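Local coordinates for protein insecticidal Delta-Endotoxin Cry8Ea1 (Bacillus Thuringiensis, PDB 3EB7) that kills larvae of the underground pest Holotrichia parallela, probably by forming pores in gut-cell membranes as other three-domain Cry toxins do, at residues I302-S307 with V419-N424; K199-Y204 with T265-F270; G338-K343 with S413-Y418. All blocks are in the same frame, centred on the assembly; numbering follows the deposited sequence.

Contact 1. Residues I302-S307 with V419-N424; sequences IGHQIS and VTFIRN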
loop_
_atom_site.group_PDB
_atom_site.type_symbol
_atom_site.label_atom_id
_atom_site.label_comp_id
_atom_site.label_asym_id
_atom_site.label_seq_id
_atom_site.Cartn_x
_atom_site.Cartn_y
_atom_site.Cartn_z
ATOM N N ILE A 302 15.310 15.806 20.635
ATOM C CA ILE A 302 15.681 14.805 21.657
ATOM C C ILE A 302 14.499 13.990 22.233
ATOM O O ILE A 302 14.708 13.072 23.025
ATOM C CB ILE A 302 16.491 15.403 22.860
ATOM C CG1 ILE A 302 15.647 16.431 23.634
ATOM C CG2 ILE A 302 17.808 15.967 22.409
ATOM C CD1 ILE A 302 16.282 16.919 24.977
ATOM N N GLY A 303 13.276 14.326 21.845
ATOM C CA GLY A 303 12.085 13.600 22.287
ATOM C C GLY A 303 10.862 14.261 21.697
ATOM O O GLY A 303 10.950 15.382 21.180
ATOM N N HIS A 304 9.727 13.570 21.724
ATOM C CA HIS A 304 8.461 14.125 21.240
ATOM C C HIS A 304 7.278 13.455 21.897
ATOM O O HIS A 304 7.373 12.373 22.474
ATOM C CB HIS A 304 8.335 14.053 19.704
ATOM C CG HIS A 304 8.255 12.666 19.144
ATOM N ND1 HIS A 304 9.375 11.923 18.830
ATOM C CD2 HIS A 304 7.189 11.903 18.800
ATOM C CE1 HIS A 304 9.002 10.749 18.350
ATOM N NE2 HIS A 304 7.682 10.720 18.291
ATOM N N GLN A 305 6.153 14.129 21.785
ATOM C CA GLN A 305 4.883 13.648 22.271
ATOM C C GLN A 305 3.974 13.662 21.054
ATOM O O GLN A 305 3.894 14.644 20.332
ATOM C CB GLN A 305 4.393 14.592 23.379
ATOM C CG GLN A 305 3.449 13.947 24.336
ATOM C CD GLN A 305 2.559 14.923 25.078
ATOM O OE1 GLN A 305 2.599 14.977 26.288
ATOM N NE2 GLN A 305 1.744 15.674 24.361
ATOM N N ILE A 306 3.325 12.564 20.772
ATOM C CA ILE A 306 2.552 12.468 19.549
ATOM C C ILE A 306 1.150 11.981 19.854
ATOM O O ILE A 306 0.968 11.056 20.645
ATOM C CB ILE A 306 3.263 11.553 18.472
ATOM C CG1 ILE A 306 2.426 11.479 17.174
ATOM C CG2 ILE A 306 3.585 10.137 19.036
ATOM C CD1 ILE A 306 3.206 10.944 15.988
ATOM N N SER A 307 0.155 12.612 19.232
ATOM C CA SER A 307 -1.233 12.197 19.382
ATOM C C SER A 307 -1.752 11.775 18.035
ATOM O O SER A 307 -1.478 12.434 17.005
ATOM C CB SER A 307 -2.110 13.330 19.944
ATOM O OG SER A 307 -1.712 13.719 21.253
ATOM N N VAL A 419 5.428 9.209 14.093
ATOM C CA VAL A 419 6.856 9.344 14.354
ATOM C C VAL A 419 7.266 8.489 15.565
ATOM O O VAL A 419 6.721 8.643 16.675
ATOM C CB VAL A 419 7.240 10.821 14.658
ATOM C CG1 VAL A 419 8.748 11.009 14.590
ATOM C CG2 VAL A 419 6.559 11.817 13.675
ATOM N N THR A 420 8.235 7.588 15.347
ATOM C CA THR A 420 8.904 6.843 16.418
ATOM C C THR A 420 10.345 7.338 16.549
ATOM O O THR A 420 10.810 8.128 15.729
ATOM C CB THR A 420 8.884 5.343 16.159
ATOM O OG1 THR A 420 9.556 5.074 14.912
ATOM C CG2 THR A 420 7.425 4.873 16.079
ATOM N N PHE A 421 11.062 6.884 17.567
ATOM C CA PHE A 421 12.304 7.549 17.915
ATOM C C PHE A 421 13.171 6.619 18.751
ATOM O O PHE A 421 12.638 5.781 19.483
ATOM C CB PHE A 421 11.935 8.851 18.665
ATOM C CG PHE A 421 13.089 9.773 18.980
ATOM C CD1 PHE A 421 13.570 10.668 18.038
ATOM C CD2 PHE A 421 13.624 9.814 20.259
ATOM C CE1 PHE A 421 14.650 11.536 18.342
ATOM C CE2 PHE A 421 14.683 10.684 20.575
ATOM C CZ PHE A 421 15.195 11.543 19.620
ATOM N N ILE A 422 14.496 6.729 18.597
ATOM C CA ILE A 422 15.454 6.199 19.567
ATOM C C ILE A 422 16.371 7.342 19.991
ATOM O O ILE A 422 16.502 8.327 19.265
ATOM C CB ILE A 422 16.333 5.023 18.993
ATOM C CG1 ILE A 422 17.193 5.509 17.818
ATOM C CG2 ILE A 422 15.472 3.857 18.580
ATOM C CD1 ILE A 422 18.123 4.463 17.199
ATOM N N ARG A 423 17.021 7.176 21.143
ATOM C CA ARG A 423 18.006 8.105 21.714
ATOM C C ARG A 423 19.414 7.558 21.529
ATOM O O ARG A 423 19.589 6.348 21.439
ATOM C CB ARG A 423 17.779 8.251 23.225
ATOM C CG ARG A 423 16.943 9.473 23.658
ATOM C CD ARG A 423 17.704 10.739 23.390
ATOM N NE ARG A 423 17.781 11.581 24.561
ATOM C CZ ARG A 423 18.586 12.631 24.705
ATOM N NH1 ARG A 423 19.434 13.026 23.741
ATOM N NH2 ARG A 423 18.528 13.281 25.856
ATOM N N ASN A 424 20.417 8.455 21.516
ATOM C CA ASN A 424 21.848 8.096 21.440
ATOM C C ASN A 424 22.127 6.898 20.576
ATOM O O ASN A 424 22.402 5.820 21.122
ATOM C CB ASN A 424 22.446 7.768 22.815
ATOM C CG ASN A 424 22.011 8.710 23.893
ATOM O OD1 ASN A 424 21.883 8.290 25.058
ATOM N ND2 ASN A 424 21.784 9.983 23.544
#

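Contact 2. Residues K199-Y204 with T265-F270; sequences KQWVEY and TLESTF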
loop_
_atom_site.group_PDB
_atom_site.type_symbol
_atom_site.label_atom_id
_atom_site.label_comp_id
_atom_site.label_asym_id
_atom_site.label_seq_id
_atom_site.Cartn_x
_atom_site.Cartn_y
_atom_site.Cartn_z
ATOM N N LYS A 199 22.615 -1.084 10.678
ATOM C CA LYS A 199 22.810 -0.856 9.264
ATOM C C LYS A 199 21.984 -1.871 8.506
ATOM O O LYS A 199 21.245 -1.510 7.587
ATOM C CB LYS A 199 24.287 -1.005 8.905
ATOM C CG LYS A 199 24.641 -0.836 7.425
ATOM C CD LYS A 199 26.119 -1.066 7.237
ATOM C CE LYS A 199 26.501 -1.214 5.746
ATOM N NZ LYS A 199 27.141 0.007 5.200
ATOM N N GLN A 200 22.088 -3.143 8.900
ATOM C CA GLN A 200 21.238 -4.181 8.335
ATOM C C GLN A 200 19.758 -3.863 8.514
ATOM O O GLN A 200 18.976 -4.077 7.619
ATOM C CB GLN A 200 21.571 -5.495 8.992
ATOM C CG GLN A 200 22.925 -6.063 8.511
ATOM C CD GLN A 200 23.393 -7.225 9.350
ATOM O OE1 GLN A 200 23.082 -7.320 10.531
ATOM N NE2 GLN A 200 24.169 -8.108 8.747
ATOM N N TRP A 201 19.361 -3.328 9.671
ATOM C CA TRP A 201 17.966 -2.950 9.830
ATOM C C TRP A 201 17.514 -1.915 8.754
ATOM O O TRP A 201 16.458 -2.060 8.152
ATOM C CB TRP A 201 17.677 -2.480 11.255
ATOM C CG TRP A 201 16.207 -2.328 11.421
ATOM C CD1 TRP A 201 15.325 -3.265 11.883
ATOM C CD2 TRP A 201 15.428 -1.160 11.091
ATOM N NE1 TRP A 201 14.049 -2.753 11.841
ATOM C CE2 TRP A 201 14.090 -1.460 11.383
ATOM C CE3 TRP A 201 15.748 0.111 10.588
ATOM C CZ2 TRP A 201 13.058 -0.542 11.187
ATOM C CZ3 TRP A 201 14.720 1.032 10.374
ATOM C CH2 TRP A 201 13.394 0.701 10.680
ATOM N N VAL A 202 18.330 -0.886 8.518
ATOM C CA VAL A 202 18.038 0.121 7.452
ATOM C C VAL A 202 17.787 -0.545 6.084
ATOM O O VAL A 202 16.829 -0.200 5.378
ATOM C CB VAL A 202 19.167 1.199 7.369
ATOM C CG1 VAL A 202 18.928 2.186 6.209
ATOM C CG2 VAL A 202 19.271 1.938 8.665
ATOM N N GLU A 203 18.613 -1.528 5.750
ATOM C CA GLU A 203 18.509 -2.279 4.494
ATOM C C GLU A 203 17.239 -3.107 4.420
ATOM O O GLU A 203 16.517 -3.123 3.407
ATOM C CB GLU A 203 19.748 -3.170 4.318
ATOM C CG GLU A 203 21.045 -2.325 4.251
ATOM C CD GLU A 203 22.350 -3.130 4.424
ATOM O OE1 GLU A 203 23.411 -2.532 4.202
ATOM O OE2 GLU A 203 22.340 -4.330 4.773
ATOM N N TYR A 204 16.955 -3.779 5.525
ATOM C CA TYR A 204 15.800 -4.657 5.627
ATOM C C TYR A 204 14.517 -3.818 5.495
ATOM O O TYR A 204 13.621 -4.128 4.731
ATOM C CB TYR A 204 15.916 -5.354 7.008
ATOM C CG TYR A 204 14.732 -6.145 7.482
ATOM C CD1 TYR A 204 13.686 -5.527 8.182
ATOM C CD2 TYR A 204 14.653 -7.517 7.229
ATOM C CE1 TYR A 204 12.590 -6.263 8.645
ATOM C CE2 TYR A 204 13.590 -8.260 7.675
ATOM C CZ TYR A 204 12.556 -7.641 8.398
ATOM O OH TYR A 204 11.484 -8.420 8.842
ATOM N N THR A 265 16.228 -4.650 18.470
ATOM C CA THR A 265 15.842 -3.469 19.247
ATOM C C THR A 265 15.194 -2.400 18.336
ATOM O O THR A 265 14.200 -1.797 18.708
ATOM C CB THR A 265 17.061 -2.883 19.949
ATOM O OG1 THR A 265 17.756 -3.925 20.661
ATOM C CG2 THR A 265 16.684 -1.767 20.884
ATOM N N LEU A 266 15.755 -2.170 17.148
ATOM C CA LEU A 266 15.170 -1.218 16.183
ATOM C C LEU A 266 13.794 -1.659 15.665
ATOM O O LEU A 266 12.881 -0.840 15.580
ATOM C CB LEU A 266 16.106 -0.947 14.995
ATOM C CG LEU A 266 17.441 -0.277 15.347
ATOM C CD1 LEU A 266 18.078 0.237 14.080
ATOM C CD2 LEU A 266 17.238 0.921 16.380
ATOM N N GLU A 267 13.667 -2.929 15.308
ATOM C CA GLU A 267 12.404 -3.443 14.787
ATOM C C GLU A 267 11.286 -3.305 15.834
ATOM O O GLU A 267 10.174 -2.910 15.519
ATOM C CB GLU A 267 12.543 -4.902 14.310
ATOM C CG GLU A 267 11.292 -5.478 13.642
ATOM C CD GLU A 267 10.950 -4.862 12.241
ATOM O OE1 GLU A 267 11.761 -4.113 11.651
ATOM O OE2 GLU A 267 9.850 -5.152 11.708
ATOM N N SER A 268 11.597 -3.573 17.088
ATOM C CA SER A 268 10.586 -3.452 18.133
ATOM C C SER A 268 10.372 -1.996 18.652
ATOM O O SER A 268 9.390 -1.710 19.332
ATOM C CB SER A 268 10.872 -4.476 19.243
ATOM O OG SER A 268 11.654 -3.869 20.234
ATOM N N THR A 269 11.245 -1.065 18.268
ATOM C CA THR A 269 11.117 0.332 18.696
ATOM C C THR A 269 10.696 1.301 17.572
ATOM O O THR A 269 9.850 2.184 17.816
ATOM C CB THR A 269 12.425 0.853 19.342
ATOM O OG1 THR A 269 12.943 -0.105 20.279
ATOM C CG2 THR A 269 12.206 2.156 20.027
ATOM N N PHE A 270 11.281 1.164 16.371
ATOM C CA PHE A 270 10.929 2.033 15.248
ATOM C C PHE A 270 9.540 1.764 14.638
ATOM O O PHE A 270 8.906 2.678 14.089
ATOM C CB PHE A 270 11.950 1.921 14.137
ATOM C CG PHE A 270 13.155 2.805 14.302
ATOM C CD1 PHE A 270 14.348 2.471 13.674
ATOM C CD2 PHE A 270 13.105 3.968 15.063
ATOM C CE1 PHE A 270 15.465 3.290 13.769
ATOM C CE2 PHE A 270 14.226 4.813 15.159
ATOM C CZ PHE A 270 15.399 4.478 14.527
#

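Contact 3. Residues G338-K343 with S413-Y418; sequences GFDVYK and SHRLNY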
loop_
_atom_site.group_PDB
_atom_site.type_symbol
_atom_site.label_atom_id
_atom_site.label_comp_id
_atom_site.label_asym_id
_atom_site.label_seq_id
_atom_site.Cartn_x
_atom_site.Cartn_y
_atom_site.Cartn_z
ATOM N N GLY A 338 -6.715 17.005 10.883
ATOM C CA GLY A 338 -7.252 17.127 9.544
ATOM C C GLY A 338 -6.247 17.369 8.439
ATOM O O GLY A 338 -6.616 17.381 7.279
ATOM N N PHE A 339 -4.980 17.569 8.792
ATOM C CA PHE A 339 -3.917 17.844 7.816
ATOM C C PHE A 339 -3.227 16.585 7.278
ATOM O O PHE A 339 -2.707 15.743 8.043
ATOM C CB PHE A 339 -2.814 18.733 8.436
ATOM C CG PHE A 339 -3.099 20.225 8.379
ATOM C CD1 PHE A 339 -3.372 20.933 9.545
ATOM C CD2 PHE A 339 -3.054 20.916 7.167
ATOM C CE1 PHE A 339 -3.632 22.293 9.518
ATOM C CE2 PHE A 339 -3.301 22.324 7.122
ATOM C CZ PHE A 339 -3.589 23.004 8.313
ATOM N N ASP A 340 -3.196 16.508 5.950
ATOM C CA ASP A 340 -2.326 15.637 5.204
ATOM C C ASP A 340 -0.973 16.325 5.042
ATOM O O ASP A 340 -0.863 17.308 4.278
ATOM C CB ASP A 340 -2.920 15.381 3.810
ATOM C CG ASP A 340 -4.054 14.335 3.825
ATOM O OD1 ASP A 340 -4.371 13.748 4.876
ATOM O OD2 ASP A 340 -4.668 14.116 2.772
ATOM N N VAL A 341 0.035 15.843 5.774
ATOM C CA VAL A 341 1.409 16.216 5.515
ATOM C C VAL A 341 1.952 15.384 4.334
ATOM O O VAL A 341 2.230 14.213 4.473
ATOM C CB VAL A 341 2.264 16.027 6.754
ATOM C CG1 VAL A 341 3.701 16.364 6.468
ATOM C CG2 VAL A 341 1.732 16.900 7.881
ATOM N N TYR A 342 2.078 16.006 3.168
ATOM C CA TYR A 342 2.478 15.291 1.957
ATOM C C TYR A 342 3.987 15.272 1.685
ATOM O O TYR A 342 4.446 14.532 0.830
ATOM C CB TYR A 342 1.679 15.802 0.747
ATOM C CG TYR A 342 1.800 17.280 0.500
ATOM C CD1 TYR A 342 2.840 17.797 -0.296
ATOM C CD2 TYR A 342 0.893 18.174 1.078
ATOM C CE1 TYR A 342 2.980 19.199 -0.492
ATOM C CE2 TYR A 342 1.016 19.560 0.877
ATOM C CZ TYR A 342 2.046 20.060 0.087
ATOM O OH TYR A 342 2.156 21.427 -0.086
ATOM N N LYS A 343 4.758 16.072 2.413
ATOM C CA LYS A 343 6.204 16.109 2.210
ATOM C C LYS A 343 6.879 16.591 3.459
ATOM O O LYS A 343 6.396 17.496 4.124
ATOM C CB LYS A 343 6.583 17.027 1.046
ATOM C CG LYS A 343 8.106 17.218 0.887
ATOM C CD LYS A 343 8.466 17.676 -0.506
ATOM C CE LYS A 343 8.990 19.058 -0.554
ATOM N NZ LYS A 343 10.441 19.073 -0.843
ATOM N N SER A 413 1.146 10.787 -2.916
ATOM C CA SER A 413 0.695 9.397 -2.780
ATOM C C SER A 413 0.492 8.969 -1.322
ATOM O O SER A 413 -0.267 8.034 -1.076
ATOM C CB SER A 413 1.639 8.440 -3.504
ATOM O OG SER A 413 2.973 8.579 -3.042
ATOM N N HIS A 414 1.135 9.669 -0.380
ATOM C CA HIS A 414 1.141 9.325 1.040
ATOM C C HIS A 414 1.065 10.554 1.896
ATOM O O HIS A 414 1.316 11.670 1.424
ATOM C CB HIS A 414 2.408 8.520 1.425
ATOM C CG HIS A 414 2.473 7.176 0.777
ATOM N ND1 HIS A 414 2.737 7.013 -0.573
ATOM C CD2 HIS A 414 2.250 5.931 1.274
ATOM C CE1 HIS A 414 2.707 5.723 -0.875
ATOM N NE2 HIS A 414 2.422 5.046 0.233
ATOM N N ARG A 415 0.681 10.338 3.160
ATOM C CA ARG A 415 0.592 11.404 4.162
ATOM C C ARG A 415 1.341 10.914 5.393
ATOM O O ARG A 415 1.411 9.691 5.603
ATOM C CB ARG A 415 -0.869 11.688 4.511
ATOM C CG ARG A 415 -1.527 10.532 5.223
ATOM C CD ARG A 415 -2.867 10.886 5.739
ATOM N NE ARG A 415 -3.874 10.875 4.686
ATOM C CZ ARG A 415 -4.322 9.794 4.056
ATOM N NH1 ARG A 415 -3.885 8.580 4.382
ATOM N NH2 ARG A 415 -5.241 9.928 3.112
ATOM N N LEU A 416 1.887 11.841 6.196
ATOM C CA LEU A 416 2.580 11.484 7.441
ATOM C C LEU A 416 1.557 10.926 8.433
ATOM O O LEU A 416 0.501 11.544 8.657
ATOM C CB LEU A 416 3.325 12.677 8.067
ATOM C CG LEU A 416 4.156 12.381 9.339
ATOM C CD1 LEU A 416 5.293 11.410 8.982
ATOM C CD2 LEU A 416 4.711 13.684 9.963
ATOM N N ASN A 417 1.889 9.784 9.035
ATOM C CA ASN A 417 1.003 9.121 9.949
ATOM C C ASN A 417 1.523 9.128 11.388
ATOM O O ASN A 417 0.750 9.291 12.330
ATOM C CB ASN A 417 0.761 7.674 9.468
ATOM C CG ASN A 417 -0.194 6.874 10.379
ATOM O OD1 ASN A 417 -1.051 7.424 11.065
ATOM N ND2 ASN A 417 -0.025 5.589 10.388
ATOM N N TYR A 418 2.822 8.942 11.572
ATOM C CA TYR A 418 3.363 8.768 12.893
ATOM C C TYR A 418 4.876 9.023 12.890
ATOM O O TYR A 418 5.515 9.055 11.827
ATOM C CB TYR A 418 3.040 7.338 13.378
ATOM C CG TYR A 418 2.793 7.235 14.871
ATOM C CD1 TYR A 418 1.565 7.624 15.428
ATOM C CD2 TYR A 418 3.791 6.749 15.725
ATOM C CE1 TYR A 418 1.359 7.535 16.826
ATOM C CE2 TYR A 418 3.589 6.647 17.112
ATOM C CZ TYR A 418 2.387 7.045 17.642
ATOM O OH TYR A 418 2.206 6.958 18.995
HETATM O O HOH W 1 -0.851 13.770 7.469
HETATM O O HOH W 2 -6.699 12.464 2.406
#

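Contact 1. Residues I302-S307 with V419-N424
His-304 reaches across from strand 302-307 to Val-419 and Phe-421 on strand 419-422, which runs nearly antiparallel with its axis 8.0 Å away. Its CB points at the opposite strand; chi1 of 66° sets CG between the backbone N and the carbonyl carbon, and the ring beyond spans the gap. ND1 is held by the indole NE1 of Trp-301. CE1, on the ring edge, lies 3.5 Å from Phe-421 CB, with Val-419 CG1 nearby. At the tip NE2 donates to Val-419 O at 2.8 Å (N-H...O angle 153°), the oxygen near the imidazole plane and the nitrogen above the carbonyl plane; CD2 also faces this oxygen, at greater distance. Bonds at both ring nitrogens fix the imidazole's rotation and are consistent with a neutral ring protonated on NE2.

On one flank, Ile-306 CD1 lies 3.4 Å from Val-419 N and also faces Val-419 CG2. On the other, the Arg-423 guanidinium lays a face over Ile-302 CB, NH1 3.6 Å from Ile-302 CG2, while NH1 also forms a salt bridge to Asp-426. The strands belong to different antiparallel sheets that pack face to face through buried side chains, as in the beta-prism of the second domain of Cry toxins.

Contact 2. Residues K199-Y204 with T265-F270
Trp-201 and Leu-266 are the residues whose CA atoms come nearest in two helical segments, 7.2 Å apart. The segment axes pass at 10.3 Å and are inclined at 55°, a helix-helix packing that joins two domains: helix 198-220 belongs to the N-terminal helical domain, whereas the short helix 263-270 belongs to the beta-prism domain that follows it.

The Trp-201 indole bridges the gap, and residues of the other helix take up one of its faces and part of its edge. Leu-266 CB sits almost straight above the five-membered ring in a CH-pi contact, 3.8 Å from Trp-201 CG. Further along the same face, Phe-270 CD1 sits above the rim of the six-membered ring, near CH2 and CZ3, 3.6 Å from Trp-201 CH2, and the two rings meet obliquely. A second aromatic ring, Phe-263, meets Trp-201 edge-to-face and makes the same kind of pair with Tyr-204.

At the edge, Trp-201 NE1 donates to Glu-267 OE1 at 2.7 Å, with an N-H...O angle of 150° and the oxygen somewhat tilted from the indole plane. Glu-267 bends at chi2 (69°), which turns CD back toward the neighbouring helix; OE1 receives the indole N-H on its anti lone pair, while OE2 forms a salt bridge with Arg-208 of helix 198-220. The carboxylate is therefore gripped at both oxygens by one helix, and the arginine's charge would favour its ionised form. Tyr-204, one turn on, brings a ring carbon against the same oxygen, CE1 to Glu-267 OE1 3.8 Å, its ring nearly perpendicular to the carboxylate.

Contact 3. Residues G338-K343 with S413-Y418
Val-341 meets Leu-416, and Asp-340 meets Arg-415, where strands 340-343 and 414-418 pass only 4.6 Å apart at their axes but splay at 116°. Such divergence leaves room for little backbone pairing. Leu-416 N donates to Val-341 O at 3.0 Å, and the same oxygen receives a CA-H...O contact from Arg-415 CA at 3.3 Å. A water accepts from Val-341 N at 2.8 Å and donates to Phe-339 O and Leu-416 O, linking two groups of 338-343 with one of 413-418.

The charged interaction is a salt bridge, Arg-415 NE to Asp-340 OD1 at 2.9 Å. The Arg-415 chain bends at chi3 (78°), placing NE beside the acid. OD1 lies in the guanidinium plane, but the donor approaches from above the carboxylate, 58° out of its plane. A second water donates to Asp-340 OD2 at 2.6 Å and accepts from Arg-415 NH2 at 3.0 Å, bridging the two groups a second time. Each partner is held further: OD1 also forms a salt bridge with Arg-439, and OD2 a hydrogen bond with Tyr-412 OH, while Arg-415 NH1 bonds to Thr-433 OG1 and His-434 O. With two arginines at its carboxylate, Asp-340 probably stays ionised.

Between the two segments the apolar contact is Val-341 with Leu-416, side by side and pointing the same way, their CB atoms 3.8 Å apart.

Strand 340-352 runs inside one antiparallel sheet of the beta-prism, paired with strand 357-369, where Tyr-342 and Lys-343 form a classic bulge opposite Asp-367. Strand 414-422, preceded by the short helix 408-411, is an outermost strand of another sheet and pairs with strand 427-434, so the contact fastens the start of an inner strand to the edge of a neighbouring sheet.

How the contacts relate
From the N terminus, contact 2 comes first, closing a loop of 60 residues that carries the chain out of the helical domain and into the beta-prism domain. Contact 1 opens only after this loop is complete, and contact 3 is nested within the span that contact 1 closes. Strand 414-422 serves both of the latter: its first half meets the sheet containing 340-352, its second half the sheet containing 296-310, so one edge strand helps to join all three sheets. Its Thr-420 OG1 probably hydrogen-bonds Phe-270 O, tying contact 1 to contact 2, and Ile-306 packs against Tyr-418 between contacts 1 and 3. Contacts 2 and 3 do not touch.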